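PDB 5HAX: nucleoporin NUP170, which probably serves as a scaffold nucleoporin of the nuclear pore complex, pairing an N-terminal beta-propeller with a helical C-terminal region. Local coordinates for residues I143-V148 and I200-E205. Sequence-based numbering, arbitrary orientation.
Sequences IILLGV and IFYQQE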
loop_
_atom_site.group_PDB
_atom_site.type_symbol
_atom_site.label_atom_id
_atom_site.label_comp_id
_atom_site.label_asym_id
_atom_site.label_seq_id
_atom_site.Cartn_x
_atom_site.Cartn_y
_atom_site.Cartn_z
ATOM N N ILE A 143 -18.288 6.315 25.689
ATOM C CA ILE A 143 -17.534 5.531 24.716
ATOM C C ILE A 143 -17.465 4.098 25.227
ATOM O O ILE A 143 -17.218 3.864 26.416
ATOM C CB ILE A 143 -16.115 6.086 24.481
ATOM C CG1 ILE A 143 -16.173 7.520 23.942
ATOM C CG2 ILE A 143 -15.358 5.196 23.501
ATOM C CD1 ILE A 143 -16.225 8.582 25.019
ATOM N N ILE A 144 -17.660 3.143 24.321
ATOM C CA ILE A 144 -17.777 1.729 24.659
ATOM C C ILE A 144 -16.733 0.956 23.864
ATOM O O ILE A 144 -16.594 1.159 22.652
ATOM C CB ILE A 144 -19.192 1.199 24.360
ATOM C CG1 ILE A 144 -20.239 2.043 25.097
ATOM C CG2 ILE A 144 -19.310 -0.268 24.758
ATOM C CD1 ILE A 144 -21.645 1.871 24.570
ATOM N N LEU A 145 -16.007 0.073 24.546
ATOM C CA LEU A 145 -15.030 -0.805 23.915
ATOM C C LEU A 145 -15.592 -2.217 23.836
ATOM O O LEU A 145 -16.119 -2.735 24.826
ATOM C CB LEU A 145 -13.715 -0.817 24.694
ATOM C CG LEU A 145 -13.053 0.533 24.965
ATOM C CD1 LEU A 145 -11.752 0.322 25.724
ATOM C CD2 LEU A 145 -12.811 1.293 23.668
ATOM N N LEU A 146 -15.476 -2.834 22.661
ATOM C CA LEU A 146 -15.873 -4.218 22.454
ATOM C C LEU A 146 -14.712 -4.992 21.851
ATOM O O LEU A 146 -14.035 -4.507 20.940
ATOM C CB LEU A 146 -17.092 -4.329 21.532
ATOM C CG LEU A 146 -18.407 -3.739 22.040
ATOM C CD1 LEU A 146 -19.501 -3.927 21.001
ATOM C CD2 LEU A 146 -18.815 -4.368 23.360
ATOM N N GLY A 147 -14.483 -6.194 22.373
ATOM C CA GLY A 147 -13.509 -7.078 21.768
ATOM C C GLY A 147 -14.016 -7.636 20.452
ATOM O O GLY A 147 -15.207 -7.884 20.271
ATOM N N VAL A 148 -13.091 -7.827 19.513
ATOM C CA VAL A 148 -13.417 -8.310 18.177
ATOM C C VAL A 148 -12.448 -9.419 17.802
ATOM O O VAL A 148 -11.245 -9.330 18.076
ATOM C CB VAL A 148 -13.362 -7.177 17.130
ATOM C CG1 VAL A 148 -13.687 -7.720 15.742
ATOM C CG2 VAL A 148 -14.318 -6.058 17.508
ATOM N N ILE A 200 -8.229 7.291 25.517
ATOM C CA ILE A 200 -8.858 6.281 26.360
ATOM C C ILE A 200 -7.788 5.277 26.769
ATOM O O ILE A 200 -7.105 4.701 25.914
ATOM C CB ILE A 200 -10.024 5.584 25.638
ATOM C CG1 ILE A 200 -11.161 6.586 25.410
ATOM C CG2 ILE A 200 -10.510 4.376 26.455
ATOM C CD1 ILE A 200 -12.437 5.974 24.879
ATOM N N PHE A 201 -7.643 5.079 28.074
ATOM C CA PHE A 201 -6.783 4.050 28.635
ATOM C C PHE A 201 -7.635 2.875 29.095
ATOM O O PHE A 201 -8.780 3.048 29.518
ATOM C CB PHE A 201 -5.977 4.587 29.819
ATOM C CG PHE A 201 -5.144 5.789 29.494
ATOM C CD1 PHE A 201 -3.881 5.647 28.944
ATOM C CD2 PHE A 201 -5.618 7.064 29.747
ATOM C CE1 PHE A 201 -3.109 6.753 28.648
ATOM C CE2 PHE A 201 -4.854 8.171 29.455
ATOM C CZ PHE A 201 -3.596 8.020 28.904
ATOM N N TYR A 202 -7.071 1.674 29.010
ATOM C CA TYR A 202 -7.737 0.516 29.582
ATOM C C TYR A 202 -6.705 -0.547 29.928
ATOM O O TYR A 202 -5.644 -0.636 29.304
ATOM C CB TYR A 202 -8.815 -0.049 28.644
ATOM C CG TYR A 202 -8.316 -0.604 27.326
ATOM C CD1 TYR A 202 -7.957 -1.940 27.205
ATOM C CD2 TYR A 202 -8.234 0.201 26.198
ATOM C CE1 TYR A 202 -7.513 -2.454 26.001
ATOM C CE2 TYR A 202 -7.792 -0.305 24.989
ATOM C CZ TYR A 202 -7.434 -1.634 24.897
ATOM O OH TYR A 202 -6.992 -2.140 23.697
ATOM N N GLN A 203 -7.033 -1.344 30.943
ATOM C CA GLN A 203 -6.139 -2.369 31.456
ATOM C C GLN A 203 -6.965 -3.567 31.900
ATOM O O GLN A 203 -8.175 -3.466 32.123
ATOM C CB GLN A 203 -5.291 -1.845 32.619
ATOM C CG GLN A 203 -6.112 -1.365 33.807
ATOM C CD GLN A 203 -5.260 -0.718 34.879
ATOM O OE1 GLN A 203 -4.033 -0.805 34.850
ATOM N NE2 GLN A 203 -5.909 -0.057 35.832
ATOM N N GLN A 204 -6.285 -4.707 32.038
ATOM C CA GLN A 204 -6.975 -5.948 32.370
ATOM C C GLN A 204 -7.415 -5.977 33.829
ATOM O O GLN A 204 -8.534 -6.402 34.136
ATOM C CB GLN A 204 -6.073 -7.144 32.063
ATOM C CG GLN A 204 -4.760 -7.155 32.833
ATOM C CD GLN A 204 -3.854 -8.299 32.425
ATOM O OE1 GLN A 204 -3.672 -8.566 31.237
ATOM N NE2 GLN A 204 -3.287 -8.988 33.409
ATOM N N GLU A 205 -6.556 -5.529 34.742
ATOM C CA GLU A 205 -6.802 -5.695 36.167
ATOM C C GLU A 205 -7.668 -4.570 36.717
ATOM O O GLU A 205 -7.509 -3.403 36.346
ATOM C CB GLU A 205 -5.481 -5.751 36.937
ATOM C CG GLU A 205 -4.627 -6.967 36.597
ATOM C CD GLU A 205 -3.875 -7.528 37.794
ATOM O OE1 GLU A 205 -4.442 -7.553 38.908
ATOM O OE2 GLU A 205 -2.713 -7.952 37.618
#
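Neighbouring blades of a beta-propeller face one another where Ile143 and Leu145, on the third strand of one four-stranded antiparallel sheet (142-151), meet Ile200 and Tyr202, on the third strand of the next (198-202). No hydrogen bond links the two segments; their axes come no closer than 10.2 Å and diverge by 44°, and the segments meet through side chains. Alternation points Ile143 and Leu145 of one strand, and Ile200 and Tyr202 of the other, toward the interface, while Ile144 and Phe201 point away. The tightest touch is methyl on methyl: Ile143 CG2 lies 3.3 Å from Ile200 CD1, closer than usual van der Waals contact. With CG1 of Ile200 anti to the carbonyl carbon (chi1 -67°) and the chain extended beyond it, CD1 is carried out to the facing strand. Leu145 CD1 serves two partners, approaching Ile200 CG2 at 4.3 Å and Tyr202 CD2 at 3.6 Å, oblique to the ring. The tyrosine hydroxyl is anchored outside the pair by a hydrogen bond between Tyr202 OH and Lys123 N. Leu189 and Ile187, from the adjoining strand 187-190, join the same apolar layer, as do Val136 of strand 133-139 and Met167 of strand 159-170, the two neighbours of strand 142-151 in its sheet. Sheets hydrogen-bonded within each blade and packed through apolar side chains between blades are characteristic of the beta-propeller fold.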